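Local coordinates for alpha-1,3-glucanase (Paenibacillus glycanilyticus, PDB 6K0P), which hydrolyses alpha-1,3-glucan, acting on its alpha-1,3-glucosidic linkages as a family 87 glycoside hydrolase, at residues A[91-96]-A[149-154]; A[343-348]-A[375-380]; A[433-438]-A[478-483]. The protein carries 1 engineered substitution. All blocks are in the same frame, centred on the assembly; numbering follows the deposited sequence.

Contact 1: A[91-96]-A[149-154]; sequences IYADGV and AGTKIK
K154 runs alongside Y92 on one face of the sheet, both side chains pointing the same way. Its CB starts 3.9 Å from Y92 CB, and the chain stays extended until a bend at chi3 (60°) carries CE over the phenol. There K154 CE lies 3.8 Å from Y92 CG, a CH-pi contact above the ring face. NZ continues over the same ring, 4.5 Å from the Y92 centroid and 17° off its normal, which makes a cation-pi pair. The ammonium also bonds Q156 and a water that reaches G95 O, with Y63 a second aromatic partner. An alanine at Y92 would probably leave K154 without this cation-pi surface and D158 without the hydroxyl it now bonds.

D94 both gives its backbone N to K152 O and takes K152 N on OD1 at 2.9 Å, on the syn side but 31° out of the carboxylate plane. On the other face, I91 CD1 meets I153 CG2 at 3.7 Å, both side chains resting on F75. Strand 86-93, joined to 96-104 by the type I' turn 93-96, lies between it and 152-156, which pairs in turn with 63-67: a four-stranded antiparallel sheet in the D1 region of the catalytic domain.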
loop_
_atom_site.group_PDB
_atom_site.type_symbol
_atom_site.label_atom_id
_atom_site.label_comp_id
_atom_site.label_asym_id
_atom_site.label_seq_id
_atom_site.Cartn_x
_atom_site.Cartn_y
_atom_site.Cartn_z
ATOM N N ILE A 91 20.728 -15.502 -9.830
ATOM C CA ILE A 91 20.746 -14.286 -10.635
ATOM C C ILE A 91 21.999 -14.273 -11.498
ATOM O O ILE A 91 23.096 -14.598 -11.020
ATOM C CB ILE A 91 20.612 -12.999 -9.790
ATOM C CG1 ILE A 91 20.588 -11.761 -10.693
ATOM C CG2 ILE A 91 21.735 -12.888 -8.749
ATOM C CD1 ILE A 91 20.204 -10.464 -9.948
ATOM N N TYR A 92 21.818 -13.924 -12.770
ATOM C CA TYR A 92 22.879 -13.848 -13.764
ATOM C C TYR A 92 22.900 -12.449 -14.365
ATOM O O TYR A 92 21.853 -11.809 -14.526
ATOM C CB TYR A 92 22.591 -14.813 -14.922
ATOM C CG TYR A 92 22.803 -16.279 -14.630
ATOM C CD1 TYR A 92 21.994 -16.960 -13.729
ATOM C CD2 TYR A 92 23.797 -16.992 -15.285
ATOM C CE1 TYR A 92 22.188 -18.312 -13.473
ATOM C CE2 TYR A 92 23.997 -18.335 -15.042
ATOM C CZ TYR A 92 23.198 -18.988 -14.135
ATOM O OH TYR A 92 23.413 -20.322 -13.907
ATOM N N ALA A 93 24.105 -11.978 -14.714
ATOM C CA ALA A 93 24.287 -10.732 -15.450
ATOM C C ALA A 93 25.008 -11.061 -16.746
ATOM O O ALA A 93 26.123 -11.600 -16.719
ATOM C CB ALA A 93 25.098 -9.715 -14.640
ATOM N N ASP A 94 24.363 -10.748 -17.876
ATOM C CA ASP A 94 24.900 -11.041 -19.207
ATOM C C ASP A 94 25.374 -12.486 -19.321
ATOM O O ASP A 94 26.424 -12.782 -19.896
ATOM C CB ASP A 94 25.981 -10.041 -19.614
ATOM C CG ASP A 94 25.440 -8.640 -19.771
ATOM O OD1 ASP A 94 24.244 -8.493 -20.113
ATOM O OD2 ASP A 94 26.211 -7.686 -19.553
ATOM N N GLY A 95 24.591 -13.398 -18.752
ATOM C CA GLY A 95 24.850 -14.813 -18.898
ATOM C C GLY A 95 25.810 -15.409 -17.898
ATOM O O GLY A 95 26.058 -16.623 -17.951
ATOM N N VAL A 96 26.356 -14.608 -16.987
ATOM C CA VAL A 96 27.321 -15.067 -15.993
ATOM C C VAL A 96 26.640 -15.059 -14.630
ATOM O O VAL A 96 26.040 -14.050 -14.239
ATOM C CB VAL A 96 28.568 -14.165 -15.983
ATOM C CG1 VAL A 96 29.561 -14.639 -14.942
ATOM C CG2 VAL A 96 29.210 -14.135 -17.369
ATOM N N ALA A 149 22.494 0.145 -17.641
ATOM C CA ALA A 149 21.273 -0.072 -18.400
ATOM C C ALA A 149 21.614 -0.879 -19.645
ATOM O O ALA A 149 22.693 -0.724 -20.226
ATOM C CB ALA A 149 20.661 1.271 -18.794
ATOM N N GLY A 150 20.708 -1.785 -20.021
ATOM C CA GLY A 150 20.953 -2.719 -21.100
ATOM C C GLY A 150 21.507 -4.063 -20.674
ATOM O O GLY A 150 21.515 -5.000 -21.484
ATOM N N THR A 151 21.983 -4.193 -19.436
ATOM C CA THR A 151 22.435 -5.492 -18.951
ATOM C C THR A 151 21.260 -6.462 -18.915
ATOM O O THR A 151 20.152 -6.094 -18.510
ATOM C CB THR A 151 22.983 -5.340 -17.524
ATOM O OG1 THR A 151 24.076 -4.413 -17.513
ATOM C CG2 THR A 151 23.466 -6.671 -16.970
ATOM N N LYS A 152 21.511 -7.706 -19.334
ATOM C CA LYS A 152 20.533 -8.783 -19.188
ATOM C C LYS A 152 20.659 -9.357 -17.783
ATOM O O LYS A 152 21.690 -9.942 -17.434
ATOM C CB LYS A 152 20.787 -9.888 -20.211
ATOM C CG LYS A 152 20.570 -9.482 -21.659
ATOM C CD LYS A 152 19.218 -8.847 -21.878
ATOM C CE LYS A 152 18.836 -8.872 -23.361
ATOM N NZ LYS A 152 18.003 -7.702 -23.743
ATOM N N ILE A 153 19.615 -9.199 -16.977
ATOM C CA ILE A 153 19.566 -9.751 -15.628
ATOM C C ILE A 153 18.600 -10.922 -15.676
ATOM O O ILE A 153 17.388 -10.737 -15.850
ATOM C CB ILE A 153 19.132 -8.705 -14.595
ATOM C CG1 ILE A 153 20.161 -7.568 -14.503
ATOM C CG2 ILE A 153 18.916 -9.364 -13.229
ATOM C CD1 ILE A 153 21.526 -8.000 -13.977
ATOM N N LYS A 154 19.141 -12.128 -15.561
ATOM C CA LYS A 154 18.356 -13.346 -15.703
ATOM C C LYS A 154 18.123 -13.941 -14.319
ATOM O O LYS A 154 19.058 -14.057 -13.522
ATOM C CB LYS A 154 19.100 -14.321 -16.618
ATOM C CG LYS A 154 18.409 -15.645 -16.836
ATOM C CD LYS A 154 19.095 -16.452 -17.948
ATOM C CE LYS A 154 20.548 -16.753 -17.612
ATOM N NZ LYS A 154 20.988 -17.949 -18.404
HETATM O O HOH W 1 26.065 -5.057 -19.199
HETATM O O HOH W 2 23.766 -6.723 -22.244
HETATM O O HOH W 3 21.978 -12.892 -17.739
HETATM O O HOH W 4 23.795 -18.271 -18.712
#

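Contact 2: A[343-348]-A[375-380]; sequences VIDNNY and YTNLTA
I344 and Y375 lie side by side, pointing the same way, with the aliphatic chain laid on the aromatic ring. I344 CG1 sits 3.9 Å above the plane of the Y375 ring, displaced toward the rim, a CH-pi contact over the face. On the opposite face of the strands, D345 OD1 accepts two bonds. T376 OG1 reaches it at 2.7 Å from above the carboxylate, 38° out of that plane. N377 ND2 meets the syn lone pair of the same D345 OD1 at 2.8 Å; D345 and N377 run side by side, their carboxylate and amide planes turned 62° apart. N377 OD1 takes a bond from N401, which fixes which way the amide faces.

N346 and N377 both have positive phi, and N346 CA comes 3.0 Å from N377 O as the chains turn together. Past this corner L378 CD2 lies 3.7 Å from N347 ND2, whose amide bonds F320 O and N323 N on the preceding coil. Backbone pairing continues beyond the corner, T379 N donating to N347 O at 3.1 Å. Parallel strands stacked in register, bending at matched asparagines, are characteristic of neighbouring coils in the right-handed parallel beta-helix of pectate-lyase-like proteins.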
loop_
_atom_site.group_PDB
_atom_site.type_symbol
_atom_site.label_atom_id
_atom_site.label_comp_id
_atom_site.label_asym_id
_atom_site.label_seq_id
_atom_site.Cartn_x
_atom_site.Cartn_y
_atom_site.Cartn_z
ATOM N N VAL A 343 1.997 16.238 5.848
ATOM C CA VAL A 343 2.557 16.103 4.512
ATOM C C VAL A 343 2.946 14.639 4.342
ATOM O O VAL A 343 3.922 14.174 4.940
ATOM C CB VAL A 343 3.763 17.034 4.333
ATOM C CG1 VAL A 343 4.466 16.775 3.005
ATOM C CG2 VAL A 343 3.295 18.489 4.422
ATOM N N ILE A 344 2.163 13.906 3.554
ATOM C CA ILE A 344 2.445 12.511 3.229
ATOM C C ILE A 344 2.822 12.503 1.754
ATOM O O ILE A 344 1.948 12.454 0.882
ATOM C CB ILE A 344 1.224 11.616 3.513
ATOM C CG1 ILE A 344 0.685 11.871 4.926
ATOM C CG2 ILE A 344 1.561 10.136 3.303
ATOM C CD1 ILE A 344 1.678 11.642 6.026
ATOM N N ASP A 345 4.119 12.581 1.461
ATOM C CA ASP A 345 4.597 12.906 0.124
ATOM C C ASP A 345 5.621 11.895 -0.362
ATOM O O ASP A 345 6.583 11.582 0.347
ATOM C CB ASP A 345 5.247 14.290 0.124
ATOM C CG ASP A 345 5.770 14.680 -1.232
ATOM O OD1 ASP A 345 5.024 14.520 -2.219
ATOM O OD2 ASP A 345 6.919 15.159 -1.314
ATOM N N ASN A 346 5.430 11.401 -1.581
ATOM C CA ASN A 346 6.463 10.638 -2.270
ATOM C C ASN A 346 6.810 9.351 -1.532
ATOM O O ASN A 346 7.978 9.031 -1.313
ATOM C CB ASN A 346 7.713 11.475 -2.564
ATOM C CG ASN A 346 8.423 11.002 -3.808
ATOM O OD1 ASN A 346 7.848 11.020 -4.898
ATOM N ND2 ASN A 346 9.667 10.547 -3.659
ATOM N N ASN A 347 5.773 8.602 -1.167
ATOM C CA ASN A 347 5.921 7.316 -0.507
ATOM C C ASN A 347 5.393 6.215 -1.414
ATOM O O ASN A 347 4.431 6.411 -2.164
ATOM C CB ASN A 347 5.155 7.295 0.808
ATOM C CG ASN A 347 5.622 8.378 1.760
ATOM O OD1 ASN A 347 6.716 8.296 2.309
ATOM N ND2 ASN A 347 4.799 9.401 1.958
ATOM N N TYR A 348 6.033 5.055 -1.324
ATOM C CA TYR A 348 5.696 3.886 -2.125
ATOM C C TYR A 348 5.265 2.778 -1.183
ATOM O O TYR A 348 5.988 2.456 -0.231
ATOM C CB TYR A 348 6.927 3.421 -2.923
ATOM C CG TYR A 348 6.730 2.109 -3.656
ATOM C CD1 TYR A 348 6.977 0.889 -3.028
ATOM C CD2 TYR A 348 6.323 2.088 -4.983
ATOM C CE1 TYR A 348 6.790 -0.312 -3.688
ATOM C CE2 TYR A 348 6.136 0.891 -5.657
ATOM C CZ TYR A 348 6.377 -0.306 -5.004
ATOM O OH TYR A 348 6.192 -1.507 -5.667
ATOM N N TYR A 375 -1.737 14.449 0.711
ATOM C CA TYR A 375 -1.265 13.104 0.382
ATOM C C TYR A 375 -0.889 13.191 -1.095
ATOM O O TYR A 375 -1.763 13.183 -1.965
ATOM C CB TYR A 375 -2.394 12.097 0.595
ATOM C CG TYR A 375 -2.676 11.665 2.030
ATOM C CD1 TYR A 375 -2.914 12.591 3.049
ATOM C CD2 TYR A 375 -2.763 10.317 2.357
ATOM C CE1 TYR A 375 -3.192 12.175 4.352
ATOM C CE2 TYR A 375 -3.052 9.901 3.652
ATOM C CZ TYR A 375 -3.260 10.830 4.646
ATOM O OH TYR A 375 -3.538 10.412 5.930
ATOM N N THR A 376 0.405 13.306 -1.385
ATOM C CA THR A 376 0.866 13.674 -2.719
ATOM C C THR A 376 1.937 12.712 -3.208
ATOM O O THR A 376 2.763 12.234 -2.423
ATOM C CB THR A 376 1.424 15.106 -2.751
ATOM O OG1 THR A 376 2.485 15.234 -1.791
ATOM C CG2 THR A 376 0.330 16.123 -2.416
ATOM N N ASN A 377 1.924 12.436 -4.513
ATOM C CA ASN A 377 2.967 11.630 -5.144
ATOM C C ASN A 377 3.092 10.278 -4.445
ATOM O O ASN A 377 4.159 9.884 -3.977
ATOM C CB ASN A 377 4.307 12.381 -5.169
ATOM C CG ASN A 377 4.185 13.778 -5.756
ATOM O OD1 ASN A 377 3.694 13.948 -6.870
ATOM N ND2 ASN A 377 4.622 14.782 -5.005
ATOM N N LEU A 378 1.972 9.565 -4.377
ATOM C CA LEU A 378 1.905 8.316 -3.629
ATOM C C LEU A 378 1.633 7.152 -4.568
ATOM O O LEU A 378 0.812 7.261 -5.490
ATOM C CB LEU A 378 0.801 8.371 -2.571
ATOM C CG LEU A 378 0.900 9.470 -1.509
ATOM C CD1 LEU A 378 -0.239 9.321 -0.497
ATOM C CD2 LEU A 378 2.253 9.424 -0.793
ATOM N N THR A 379 2.311 6.033 -4.325
ATOM C CA THR A 379 2.066 4.797 -5.052
ATOM C C THR A 379 1.659 3.724 -4.057
ATOM O O THR A 379 2.291 3.575 -3.006
ATOM C CB THR A 379 3.324 4.371 -5.804
ATOM O OG1 THR A 379 3.573 5.316 -6.853
ATOM C CG2 THR A 379 3.171 2.963 -6.385
ATOM N N ALA A 380 0.591 2.991 -4.376
ATOM C CA ALA A 380 0.139 1.879 -3.543
ATOM C C ALA A 380 -0.315 0.753 -4.459
ATOM O O ALA A 380 -1.297 0.908 -5.190
ATOM C CB ALA A 380 -0.986 2.317 -2.605
#

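Contact 3: A[433-438]-A[478-483]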
loop_
_atom_site.group_PDB
_atom_site.type_symbol
_atom_site.label_atom_id
_atom_site.label_comp_id
_atom_site.label_asym_id
_atom_site.label_seq_id
_atom_site.Cartn_x
_atom_site.Cartn_y
_atom_site.Cartn_z
ATOM N N VAL A 433 -10.256 16.490 -2.270
ATOM C CA VAL A 433 -9.874 16.538 -3.675
ATOM C C VAL A 433 -9.014 15.331 -4.008
ATOM O O VAL A 433 -8.014 15.065 -3.327
ATOM C CB VAL A 433 -9.120 17.835 -4.014
ATOM C CG1 VAL A 433 -8.676 17.825 -5.484
ATOM C CG2 VAL A 433 -9.974 19.053 -3.702
ATOM N N ILE A 434 -9.404 14.611 -5.051
ATOM C CA ILE A 434 -8.567 13.611 -5.698
ATOM C C ILE A 434 -8.194 14.210 -7.049
ATOM O O ILE A 434 -9.065 14.450 -7.890
ATOM C CB ILE A 434 -9.297 12.267 -5.854
ATOM C CG1 ILE A 434 -9.431 11.546 -4.498
ATOM C CG2 ILE A 434 -8.543 11.370 -6.841
ATOM C CD1 ILE A 434 -10.453 12.128 -3.542
ATOM N N ASP A 435 -6.914 14.501 -7.257
ATOM C CA ASP A 435 -6.468 15.242 -8.435
ATOM C C ASP A 435 -5.244 14.565 -9.034
ATOM O O ASP A 435 -4.138 14.695 -8.502
ATOM C CB ASP A 435 -6.142 16.689 -8.067
ATOM C CG ASP A 435 -5.525 17.470 -9.223
ATOM O OD1 ASP A 435 -5.662 17.059 -10.393
ATOM O OD2 ASP A 435 -4.886 18.503 -8.948
ATOM N N GLY A 436 -5.440 13.869 -10.150
ATOM C CA GLY A 436 -4.328 13.211 -10.806
ATOM C C GLY A 436 -4.105 11.823 -10.251
ATOM O O GLY A 436 -3.416 11.658 -9.243
ATOM N N ALA A 437 -4.707 10.818 -10.868
ATOM C CA ALA A 437 -4.574 9.466 -10.355
ATOM C C ALA A 437 -4.670 8.480 -11.504
ATOM O O ALA A 437 -5.464 8.667 -12.427
ATOM C CB ALA A 437 -5.660 9.159 -9.313
ATOM N N THR A 438 -3.848 7.441 -11.456
ATOM C CA THR A 438 -3.984 6.309 -12.362
ATOM C C THR A 438 -4.263 5.087 -11.513
ATOM O O THR A 438 -3.543 4.835 -10.542
ATOM C CB THR A 438 -2.721 6.111 -13.202
ATOM O OG1 THR A 438 -2.490 7.305 -13.965
ATOM C CG2 THR A 438 -2.885 4.925 -14.148
ATOM N N LEU A 478 -14.315 16.287 -5.002
ATOM C CA LEU A 478 -13.893 16.618 -6.357
ATOM C C LEU A 478 -12.914 15.552 -6.827
ATOM O O LEU A 478 -11.861 15.361 -6.206
ATOM C CB LEU A 478 -13.252 18.007 -6.395
ATOM C CG LEU A 478 -12.666 18.418 -7.739
ATOM C CD1 LEU A 478 -13.750 18.395 -8.793
ATOM C CD2 LEU A 478 -12.030 19.807 -7.664
ATOM N N ILE A 479 -13.268 14.845 -7.898
ATOM C CA ILE A 479 -12.441 13.781 -8.468
ATOM C C ILE A 479 -12.062 14.244 -9.864
ATOM O O ILE A 479 -12.931 14.371 -10.733
ATOM C CB ILE A 479 -13.187 12.439 -8.526
ATOM C CG1 ILE A 479 -13.534 11.945 -7.116
ATOM C CG2 ILE A 479 -12.366 11.391 -9.291
ATOM C CD1 ILE A 479 -14.660 10.928 -7.062
ATOM N N LYS A 480 -10.780 14.515 -10.090
ATOM C CA LYS A 480 -10.393 15.071 -11.376
ATOM C C LYS A 480 -9.067 14.503 -11.849
ATOM O O LYS A 480 -8.190 14.168 -11.046
ATOM C CB LYS A 480 -10.365 16.604 -11.350
ATOM C CG LYS A 480 -9.423 17.230 -10.348
ATOM C CD LYS A 480 -9.482 18.757 -10.461
ATOM C CE LYS A 480 -8.697 19.444 -9.361
ATOM N NZ LYS A 480 -8.739 20.939 -9.508
ATOM N N ASN A 481 -8.942 14.393 -13.176
ATOM C CA ASN A 481 -7.701 13.983 -13.839
ATOM C C ASN A 481 -7.306 12.553 -13.462
ATOM O O ASN A 481 -6.220 12.286 -12.948
ATOM C CB ASN A 481 -6.580 14.993 -13.570
ATOM C CG ASN A 481 -6.983 16.396 -13.968
ATOM O OD1 ASN A 481 -7.425 16.618 -15.090
ATOM N ND2 ASN A 481 -6.863 17.345 -13.043
ATOM N N VAL A 482 -8.215 11.621 -13.733
ATOM C CA VAL A 482 -8.051 10.233 -13.317
ATOM C C VAL A 482 -8.139 9.325 -14.532
ATOM O O VAL A 482 -9.063 9.448 -15.344
ATOM C CB VAL A 482 -9.100 9.823 -12.269
ATOM C CG1 VAL A 482 -8.896 8.347 -11.876
ATOM C CG2 VAL A 482 -9.008 10.702 -11.049
ATOM N N ASP A 483 -7.200 8.398 -14.637
ATOM C CA ASP A 483 -7.261 7.334 -15.627
ATOM C C ASP A 483 -7.481 6.017 -14.898
ATOM O O ASP A 483 -6.686 5.644 -14.026
ATOM C CB ASP A 483 -5.984 7.293 -16.457
ATOM C CG ASP A 483 -5.828 8.526 -17.305
ATOM O OD1 ASP A 483 -6.786 8.859 -18.026
ATOM O OD2 ASP A 483 -4.775 9.187 -17.225
HETATM O O HOH W 5 -2.488 7.594 -16.857
#
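D435 and N481 are brought together by their first torsions. D435 CG stands anti to the backbone N (chi1 174°), while N481 CG lies beside its own N (chi1 -55°), and the two side chains run side by side, their carboxylate and amide planes turned 49° apart. N481 ND2 donates to D435 OD1 at 2.9 Å; the carboxylate is met on its syn side though somewhat out of plane, whereas the acceptor lies in the plane of the amide. Each group has a further partner: D435 OD2 accepts from Q400, and N481 OD1 from N511. The amide is therefore held at both ends.

K480 crosses D435 rather than pairing with it. From a CG set between the backbone N and the carbonyl carbon, its extended chain puts CE 3.7 Å from D435 CG, but NZ stays 4.6 Å from D435 OD2, beyond a salt bridge.

At the corner, G436 CA approaches N481 O to 3.0 Å. The backbone angles of G436 would press any CB against the preceding carbonyl oxygen. A437 N also donates to N481 O, at 3.0 Å, as pairing passes from one flank to the next. A437 CB then meets V482 CG2 at 4.1 Å on the buried side. On the other face, one water bonds both T438 OG1 and D483 OD2; R13 makes a salt bridge to D483 OD2 and a hydrogen bond to T438 OG1, while D483 OD1 bonds N513.

N481 thus meets G436 and D435 on this side and bonds asparagine to asparagine only with N511. Parallel strands in register on both flanks of a shared corner mark adjacent coils of the right-handed parallel beta-helix of pectate-lyase-like proteins.

Overall arrangement
Contacts 2 and 3 belong to the same beta-helix, their centres about 14 Å apart, with strand 397-407 lying between them: it pairs with 374-383 on one side and with 432-435 and 437-446 on the other. Both are parallel and repeat one device, a corner asparagine donating to the aspartate of the preceding coil. Contact 2 is the more buried and packs an aliphatic side chain on a tyrosine face; contact 3 has apolar packing on the I434, A437 and V482 face, mixed apolar and charged groups on the other. Contact 1 lies about 32 Å from contact 2, centre to centre, in the D1 region. Partly exposed, it adds a cation-pi pair and water bridges to its antiparallel backbone bonds.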